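Local coordinates for protein V-type ATP synthase alpha chain (Thermoplasma volcanium, PDB 4O1S) that forms the beta-rich intein splicing domain found within the A subunit of a V-type ATPase, with a Hint-type fold, at residues Y77-E82 with K135-E140. Sequence-based numbering, arbitrary orientation.
With SO4 (sulfate ion), chain F.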
ATOM      1  N   TYR A  77      -8.525 -12.729   4.775  1.00 22.82           N
ATOM      2  CA  TYR A  77      -8.780 -12.561   3.362  1.00 31.79           C
ATOM      3  C   TYR A  77      -7.761 -11.650   2.732  1.00 33.73           C
ATOM      4  O   TYR A  77      -7.349 -10.654   3.323  1.00 35.24           O
ATOM      5  CB  TYR A  77     -10.174 -11.977   3.126  1.00 34.31           C
ATOM      6  CG  TYR A  77     -11.254 -12.844   3.657  1.00 36.92           C
ATOM      7  CD1 TYR A  77     -11.676 -13.953   2.954  1.00 46.52           C
ATOM      8  CD2 TYR A  77     -11.831 -12.581   4.886  1.00 44.65           C
ATOM      9  CE1 TYR A  77     -12.665 -14.778   3.450  1.00 53.31           C
ATOM     10  CE2 TYR A  77     -12.819 -13.401   5.397  1.00 48.65           C
ATOM     11  CZ  TYR A  77     -13.237 -14.497   4.676  1.00 52.95           C
ATOM     12  OH  TYR A  77     -14.225 -15.324   5.181  1.00 60.21           O
ATOM     13  N   LEU A  78      -7.383 -11.991   1.511  1.00 28.83           N
ATOM     14  CA  LEU A  78      -6.545 -11.130   0.694  1.00 28.59           C
ATOM     15  C   LEU A  78      -7.174 -11.048  -0.706  1.00 26.07           C
ATOM     16  O   LEU A  78      -7.701 -12.051  -1.227  1.00 27.79           O
ATOM     17  CB  LEU A  78      -5.144 -11.723   0.598  1.00 24.71           C
ATOM     18  CG  LEU A  78      -3.932 -11.014   1.194  1.00 27.85           C
ATOM     19  CD1 LEU A  78      -4.274  -9.900   2.173  1.00 18.37           C
ATOM     20  CD2 LEU A  78      -2.996 -12.055   1.819  1.00 22.82           C
ATOM     21  N   VAL A  79      -7.139  -9.853  -1.294  1.00 18.68           N
ATOM     22  CA  VAL A  79      -7.503  -9.657  -2.696  1.00 24.48           C
ATOM     23  C   VAL A  79      -6.234  -9.433  -3.510  1.00 29.44           C
ATOM     24  O   VAL A  79      -5.465  -8.505  -3.242  1.00 27.27           O
ATOM     25  CB  VAL A  79      -8.386  -8.430  -2.842  1.00 26.85           C
ATOM     26  CG1 VAL A  79      -8.883  -8.312  -4.284  1.00 20.76           C
ATOM     27  CG2 VAL A  79      -9.543  -8.492  -1.822  1.00 16.18           C
ATOM     28  N   ARG A  80      -5.988 -10.301  -4.485  1.00 31.44           N
ATOM     29  CA  ARG A  80      -4.760 -10.199  -5.271  1.00 23.96           C
ATOM     30  C   ARG A  80      -5.149  -9.661  -6.619  1.00 29.48           C
ATOM     31  O   ARG A  80      -6.024 -10.207  -7.297  1.00 37.78           O
ATOM     32  CB  ARG A  80      -4.080 -11.557  -5.415  1.00 20.54           C
ATOM     33  CG  ARG A  80      -4.198 -12.422  -4.164  1.00 24.56           C
ATOM     34  CD  ARG A  80      -3.011 -13.320  -4.054  1.00 27.18           C
ATOM     35  NE  ARG A  80      -3.013 -14.200  -2.882  1.00 38.48           N
ATOM     36  CZ  ARG A  80      -2.192 -14.060  -1.838  1.00 39.11           C
ATOM     37  NH1 ARG A  80      -1.322 -13.043  -1.802  1.00 30.01           N
ATOM     38  NH2 ARG A  80      -2.241 -14.935  -0.826  1.00 35.54           N
ATOM     39  N   ILE A  81      -4.517  -8.560  -6.987  1.00 31.98           N
ATOM     40  CA  ILE A  81      -4.871  -7.825  -8.192  1.00 29.14           C
ATOM     41  C   ILE A  81      -3.721  -7.805  -9.182  1.00 31.93           C
ATOM     42  O   ILE A  81      -2.566  -7.524  -8.833  1.00 33.21           O
ATOM     43  CB  ILE A  81      -5.194  -6.375  -7.851  1.00 24.01           C
ATOM     44  CG1 ILE A  81      -6.308  -6.335  -6.810  1.00 27.18           C
ATOM     45  CG2 ILE A  81      -5.562  -5.590  -9.107  1.00 13.32           C
ATOM     46  CD1 ILE A  81      -6.340  -5.063  -6.019  1.00 18.69           C
ATOM     47  N   GLU A  82      -4.047  -8.080 -10.429  1.00 29.60           N
ATOM     48  CA  GLU A  82      -3.051  -8.053 -11.473  1.00 32.01           C
ATOM     49  C   GLU A  82      -3.569  -7.252 -12.664  1.00 29.43           C
ATOM     50  O   GLU A  82      -4.726  -7.416 -13.094  1.00 30.31           O
ATOM     51  CB  GLU A  82      -2.780  -9.471 -11.887  1.00 36.94           C
ATOM     52  CG  GLU A  82      -1.409  -9.732 -12.302  1.00 44.05           C
ATOM     53  CD  GLU A  82      -1.138 -11.170 -12.099  1.00 64.94           C
ATOM     54  OE1 GLU A  82      -0.762 -11.836 -13.087  1.00 79.28           O
ATOM     55  OE2 GLU A  82      -1.358 -11.637 -10.952  1.00 65.96           O
ATOM     56  N   LYS A 135      -6.575  -7.025 -15.046  1.00 20.59           N
ATOM     57  CA  LYS A 135      -6.670  -8.237 -15.829  1.00 25.46           C
ATOM     58  C   LYS A 135      -7.335  -9.305 -14.973  1.00 34.23           C
ATOM     59  O   LYS A 135      -8.142 -10.109 -15.454  1.00 30.91           O
ATOM     60  CB  LYS A 135      -5.245  -8.674 -16.157  1.00 27.38           C
ATOM     61  CG  LYS A 135      -5.071  -9.941 -16.962  1.00 33.85           C
ATOM     62  CD  LYS A 135      -3.584 -10.329 -16.945  1.00 45.16           C
ATOM     63  CE  LYS A 135      -3.280 -11.471 -17.909  1.00 57.11           C
ATOM     64  NZ  LYS A 135      -1.858 -11.916 -17.788  1.00 60.46           N
ATOM     65  N   SER A 136      -6.974  -9.327 -13.695  1.00 35.81           N
ATOM     66  CA  SER A 136      -7.486 -10.367 -12.828  1.00 39.27           C
ATOM     67  C   SER A 136      -7.520  -9.977 -11.361  1.00 33.68           C
ATOM     68  O   SER A 136      -6.687  -9.214 -10.888  1.00 34.44           O
ATOM     69  CB  SER A 136      -6.647 -11.621 -12.967  1.00 39.12           C
ATOM     70  OG  SER A 136      -5.940 -11.800 -11.765  1.00 44.60           O
ATOM     71  N   ILE A 137      -8.499 -10.529 -10.656  1.00 30.59           N
ATOM     72  CA  ILE A 137      -8.661 -10.319  -9.225  1.00 29.55           C
ATOM     73  C   ILE A 137      -8.916 -11.661  -8.580  1.00 28.29           C
ATOM     74  O   ILE A 137      -9.773 -12.420  -9.030  1.00 21.84           O
ATOM     75  CB  ILE A 137      -9.863  -9.421  -8.930  1.00 28.85           C
ATOM     76  CG1 ILE A 137      -9.707  -8.076  -9.650  1.00 25.76           C
ATOM     77  CG2 ILE A 137      -9.975  -9.199  -7.460  1.00 21.73           C
ATOM     78  CD1 ILE A 137     -10.901  -7.193  -9.550  1.00 23.05           C
ATOM     79  N   ALA A 138      -8.147 -11.976  -7.545  1.00 34.89           N
ATOM     80  CA  ALA A 138      -8.273 -13.273  -6.876  1.00 32.81           C
ATOM     81  C   ALA A 138      -8.638 -13.072  -5.419  1.00 34.00           C
ATOM     82  O   ALA A 138      -8.036 -12.227  -4.725  1.00 37.63           O
ATOM     83  CB  ALA A 138      -6.980 -14.053  -6.979  1.00 25.31           C
ATOM     84  N   TYR A 139      -9.623 -13.835  -4.955  1.00 28.23           N
ATOM     85  CA  TYR A 139      -9.988 -13.819  -3.539  1.00 25.76           C
ATOM     86  C   TYR A 139      -9.437 -15.073  -2.877  1.00 26.63           C
ATOM     87  O   TYR A 139      -9.590 -16.180  -3.392  1.00 36.23           O
ATOM     88  CB  TYR A 139     -11.509 -13.734  -3.364  1.00 27.69           C
ATOM     89  CG  TYR A 139     -12.143 -12.545  -4.056  1.00 36.32           C
ATOM     90  CD1 TYR A 139     -11.483 -11.345  -4.133  1.00 35.33           C
ATOM     91  CD2 TYR A 139     -13.402 -12.629  -4.630  1.00 51.54           C
ATOM     92  CE1 TYR A 139     -12.042 -10.269  -4.760  1.00 40.13           C
ATOM     93  CE2 TYR A 139     -13.976 -11.543  -5.268  1.00 57.68           C
ATOM     94  CZ  TYR A 139     -13.280 -10.359  -5.333  1.00 50.65           C
ATOM     95  OH  TYR A 139     -13.802  -9.245  -5.971  1.00 57.48           O
ATOM     96  N   GLU A 140      -8.765 -14.897  -1.748  1.00 24.22           N
ATOM     97  CA  GLU A 140      -8.148 -16.025  -1.064  1.00 24.32           C
ATOM     98  C   GLU A 140      -8.402 -15.977   0.443  1.00 30.58           C
ATOM     99  O   GLU A 140      -8.178 -14.955   1.105  1.00 29.77           O
ATOM    100  CB  GLU A 140      -6.650 -16.039  -1.350  1.00 17.47           C
ATOM    101  CG  GLU A 140      -5.976 -17.332  -0.974  1.00 34.02           C
ATOM    102  CD  GLU A 140      -4.459 -17.292  -1.167  1.00 40.82           C
ATOM    103  OE1 GLU A 140      -3.977 -16.710  -2.171  1.00 36.33           O
ATOM    104  OE2 GLU A 140      -3.748 -17.848  -0.305  1.00 42.06           O
TER
HETATM  105  S   SO4 F 204       0.996 -14.366   1.567  1.00 84.74           S
HETATM  106  O1  SO4 F 204       0.978 -13.275   0.579  1.00 75.12           O
HETATM  107  O2  SO4 F 204       0.907 -13.833   2.932  1.00 86.50           O
HETATM  108  O3  SO4 F 204      -0.138 -15.262   1.318  1.00 88.19           O
HETATM  109  O4  SO4 F 204       2.243 -15.132   1.462  1.00 87.74           O
HETATM  110  O   HOH W   1      -5.141 -11.600  -9.375  1.00 44.83           O
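Arg80 grips one carboxylate oxygen of Glu140 side-on with two nitrogens, while the same guanidinium holds a sulfate ion, probably from the crystallisation liquor. NE and NH2 each donate to Glu140 OE1 at 2.8 Å, both from the same face of the carboxylate plane, which is turned 46° from the guanidinium plane. Arg80 NH2 also donates to sulfate O3 at 3.0 Å; NH1 bonds weakly to sulfate O1 and is also hydrogen-bonded to Ser90 OG. The salt bridge runs diagonally, because Arg80 is paired in the backbone with Ala138. Glu140 reaches it with CG anti to its backbone N (chi1 -166°) and an extended chain beyond.

The antiparallel strands are the central pair of a four-stranded sheet in the beta-rich, Hint-type intein splicing domain, flanked by strands 88-91 and 118-122. Leu78-Glu140, Arg80-Ala138 and Glu82-Ser136 are hydrogen-bonded pairs, each bonded both ways, as in Arg80 N to Ala138 O at 2.8 Å. Lys135 N adds a second donor at Glu82 O (2.7 Å), beside Ser136 N (3.0 Å), giving a classic beta bulge. A water donates to Arg80 O. On the Arg80 side, Leu78 and Arg80 pack on Phe144 of strand 143-149.

The opposite face is largely apolar. Val79 CG1, anti to the backbone N (chi1 -174°), lies 3.5 Å from Ile137 CG2 and also meets the rim of the Tyr139 ring, in its plane, at CE1. Leu113 from a loop touches both Ile81 and Ile137 on this side.

The two faces therefore differ in chemistry: mainly hydrocarbon packing on one, a mixed face with an ion pair on the other. Glu140 probably balances the arginine's charge only in part, consistent with residual positive charge drawing the sulfate, also bonded to Ser7 OG.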